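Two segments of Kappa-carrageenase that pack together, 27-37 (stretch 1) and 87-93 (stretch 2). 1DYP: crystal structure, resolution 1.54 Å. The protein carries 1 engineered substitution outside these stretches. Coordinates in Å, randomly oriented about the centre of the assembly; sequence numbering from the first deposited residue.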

# COMPACT_ATOMS: atom_id res chain seq x y z
N ASP A 27 18.63 0.57 0.80
CA ASP A 27 19.02 1.15 -0.49
C ASP A 27 18.21 2.38 -0.88
O ASP A 27 17.13 2.27 -1.46
CB ASP A 27 18.87 0.06 -1.56
CG ASP A 27 19.44 0.47 -2.90
OD1 ASP A 27 19.75 1.66 -3.09
OD2 ASP A 27 19.56 -0.41 -3.76
N ALA A 28 18.76 3.56 -0.60
CA ALA A 28 18.11 4.82 -0.92
C ALA A 28 18.18 5.19 -2.40
O ALA A 28 17.57 6.17 -2.83
CB ALA A 28 18.70 5.94 -0.07
N THR A 29 18.93 4.43 -3.18
CA THR A 29 19.02 4.70 -4.61
C THR A 29 17.79 4.08 -5.25
O THR A 29 17.20 4.63 -6.18
CB THR A 29 20.28 4.07 -5.23
OG1 THR A 29 21.44 4.75 -4.74
CG2 THR A 29 20.23 4.17 -6.76
N LYS A 30 17.40 2.93 -4.71
CA LYS A 30 16.26 2.18 -5.22
C LYS A 30 14.94 2.63 -4.61
O LYS A 30 13.93 2.73 -5.31
CB LYS A 30 16.48 0.69 -4.93
CG LYS A 30 15.39 -0.23 -5.45
CD LYS A 30 15.72 -1.69 -5.15
CE LYS A 30 16.95 -2.15 -5.92
NZ LYS A 30 17.30 -3.57 -5.63
N TRP A 31 14.96 2.93 -3.32
CA TRP A 31 13.75 3.34 -2.61
C TRP A 31 13.76 4.75 -2.06
O TRP A 31 14.79 5.25 -1.61
CB TRP A 31 13.47 2.41 -1.43
CG TRP A 31 13.49 0.97 -1.76
CD1 TRP A 31 14.56 0.13 -1.66
CD2 TRP A 31 12.41 0.20 -2.29
NE1 TRP A 31 14.21 -1.13 -2.09
CE2 TRP A 31 12.90 -1.11 -2.49
CE3 TRP A 31 11.08 0.49 -2.62
CZ2 TRP A 31 12.10 -2.14 -3.00
CZ3 TRP A 31 10.29 -0.53 -3.14
CH2 TRP A 31 10.80 -1.83 -3.32
N ASN A 32 12.59 5.37 -2.07
CA ASN A 32 12.41 6.69 -1.50
C ASN A 32 11.80 6.36 -0.14
O ASN A 32 10.67 5.88 -0.06
CB ASN A 32 11.42 7.51 -2.33
CG ASN A 32 11.25 8.92 -1.79
OD1 ASN A 32 11.40 9.16 -0.60
ND2 ASN A 32 10.92 9.85 -2.68
N PHE A 33 12.56 6.59 0.93
CA PHE A 33 12.10 6.29 2.28
C PHE A 33 11.42 7.45 3.01
O PHE A 33 11.19 7.39 4.21
CB PHE A 33 13.28 5.77 3.12
CG PHE A 33 13.83 4.46 2.64
CD1 PHE A 33 13.12 3.28 2.82
CD2 PHE A 33 15.07 4.40 2.01
CE1 PHE A 33 13.63 2.05 2.39
CE2 PHE A 33 15.59 3.18 1.57
CZ PHE A 33 14.87 2.00 1.76
N GLN A 34 11.12 8.51 2.27
CA GLN A 34 10.44 9.66 2.86
C GLN A 34 9.74 10.39 1.72
O GLN A 34 10.20 11.42 1.24
CB GLN A 34 11.43 10.58 3.56
CG GLN A 34 10.77 11.67 4.38
CD GLN A 34 11.75 12.41 5.28
OE1 GLN A 34 12.32 11.84 6.21
NE2 GLN A 34 11.94 13.70 5.00
N THR A 35 8.61 9.82 1.30
CA THR A 35 7.82 10.34 0.20
C THR A 35 6.92 11.50 0.61
O THR A 35 6.97 11.97 1.74
CB THR A 35 6.93 9.25 -0.39
OG1 THR A 35 5.93 8.88 0.57
CG2 THR A 35 7.76 8.02 -0.74
N GLU A 36 6.09 11.94 -0.34
CA GLU A 36 5.16 13.02 -0.07
C GLU A 36 4.23 12.55 1.04
O GLU A 36 3.92 11.36 1.13
CB GLU A 36 4.37 13.37 -1.35
CG GLU A 36 3.25 12.40 -1.76
CD GLU A 36 3.73 11.05 -2.29
OE1 GLU A 36 4.91 10.91 -2.67
OE2 GLU A 36 2.89 10.12 -2.36
N ASN A 37 3.79 13.48 1.88
CA ASN A 37 2.91 13.13 2.99
C ASN A 37 1.43 13.17 2.65
O ASN A 37 1.00 13.89 1.76
CB ASN A 37 3.17 14.04 4.19
CG ASN A 37 4.52 13.79 4.83
OD1 ASN A 37 4.88 12.65 5.11
ND2 ASN A 37 5.27 14.86 5.07
N GLY A 87 6.70 4.80 8.60
CA GLY A 87 7.71 4.45 7.61
C GLY A 87 7.16 4.03 6.27
O GLY A 87 6.07 3.46 6.16
N VAL A 88 7.93 4.31 5.23
CA VAL A 88 7.56 3.98 3.87
C VAL A 88 8.79 3.70 3.02
O VAL A 88 9.88 4.22 3.28
CB VAL A 88 6.77 5.15 3.21
CG1 VAL A 88 7.62 6.42 3.22
CG2 VAL A 88 6.37 4.79 1.78
N ALA A 89 8.60 2.85 2.02
CA ALA A 89 9.65 2.51 1.05
C ALA A 89 8.89 2.52 -0.27
O ALA A 89 8.09 1.62 -0.54
CB ALA A 89 10.23 1.13 1.34
N LYS A 90 9.14 3.54 -1.09
CA LYS A 90 8.47 3.69 -2.38
C LYS A 90 9.51 3.57 -3.49
O LYS A 90 10.47 4.33 -3.52
CB LYS A 90 7.79 5.05 -2.44
CG LYS A 90 7.07 5.38 -3.74
CD LYS A 90 6.63 6.84 -3.71
CE LYS A 90 5.92 7.27 -4.99
NZ LYS A 90 5.54 8.72 -4.90
N SER A 91 9.32 2.62 -4.40
CA SER A 91 10.29 2.44 -5.47
C SER A 91 10.32 3.66 -6.37
O SER A 91 9.29 4.25 -6.68
CB SER A 91 9.97 1.19 -6.31
OG SER A 91 8.84 1.38 -7.14
N ARG A 92 11.52 4.05 -6.77
CA ARG A 92 11.65 5.20 -7.65
C ARG A 92 11.21 4.77 -9.05
O ARG A 92 10.64 5.57 -9.80
CB ARG A 92 13.09 5.71 -7.65
CG ARG A 92 13.52 6.25 -6.29
CD ARG A 92 14.94 6.79 -6.31
NE ARG A 92 15.43 7.07 -4.96
CZ ARG A 92 15.01 8.07 -4.20
NH1 ARG A 92 14.08 8.91 -4.64
NH2 ARG A 92 15.52 8.24 -2.98
N ALA A 93 11.45 3.51 -9.38
CA ALA A 93 11.06 2.97 -10.67
C ALA A 93 9.56 2.68 -10.67
O ALA A 93 8.96 2.45 -9.62
CB ALA A 93 11.83 1.69 -10.96
O HOH W 1 13.38 1.76 -7.88
O HOH W 2 10.15 5.84 6.11

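The centre of this contact is a very short antiparallel ladder. Asn-32 and Lys-90 form its hydrogen-bonded pair: Asn-32 N donates to Lys-90 O at 2.8 Å, and Lys-90 N returns the bond to Asn-32 O at 3.0 Å, both nearly straight. One step along, Trp-31 faces Ser-91 as a non-hydrogen-bonded pair, and one step further the ladder gains its third bond, from Arg-92 N to Lys-30 O at 3.1 Å. In the other direction the strands stop pairing directly, and a water carries the pattern on. Water 2 accepts from Val-88 N at 2.8 Å and lies 2.7 Å from Phe-33 O, so the amide is satisfied and the two chains are linked where they no longer exchange bonds directly. Water 1 does similar work at the far end, donating to Lys-30 O at 2.8 Å and accepting from Ala-93 N at 3.0 Å; Lys-30 O thus serves two donors. CA-H groups also approach carbonyls: Trp-31 CA lies 3.5 Å from Lys-90 O within the ladder, and Phe-33 CA 3.2 Å from Val-88 O just past its last direct bond.

The alternation of the strands sorts the side chains. On the face of Trp-31 and Ser-91 the packing is largely buried. The indole, chi1 m, brings Trp-31 CZ3 to 3.6 Å from Ser-91 CB and Trp-31 CE3 to 4.1 Å from Ala-89 CB. The same methyl group meets Phe-33, whose CE1 is 3.7 Å from Ala-89 CB, so one small residue receives two aromatic rings. The polar groups here are provided for: Ser-91 OG donates to Ala-93 O at 2.7 Å within its own stretch, and Trp-31 NE1 is bonded elsewhere in the structure.

On the face of Asn-32 and Lys-90, the lysine is fully extended, with all four chi angles t. Its aliphatic stem passes Thr-35, with Lys-90 CD 3.4 Å from Thr-35 CG2, and its ammonium reaches Glu-36. That salt bridge, Lys-90 NZ to Glu-36 OE1 at 3.2 Å, is weak as a hydrogen bond, and NZ has further bonding elsewhere. Asn-32 turns its amide oxygen to its own chain: Asn-32 OD1 accepts from Gln-34 N at 3.0 Å, satisfying a backbone amide just beyond the strand.

Arg-92 has more of its surface covered by the other stretch than any other residue here, and it works as a clamp. Its backbone N closes the ladder while its side chain folds over stretch 1, donating twice to a single carbonyl: Arg-92 NH2 to Ala-28 O at 2.9 Å and Arg-92 NE to Ala-28 O at 3.2 Å. The acceptor sits at the guanidinium edge, where the N-H groups point, whereas Trp-31 C and Asn-32 CA lie over one face. The turn it grips is itself held by Asp-27, whose OD1 accepts from Thr-29 N at 2.9 Å and Lys-30 N at 3.1 Å, and whose O accepts from Trp-31 N at 2.9 Å. The rule is economical: few strand bonds, with side chains and waters serving backbone groups at the ends.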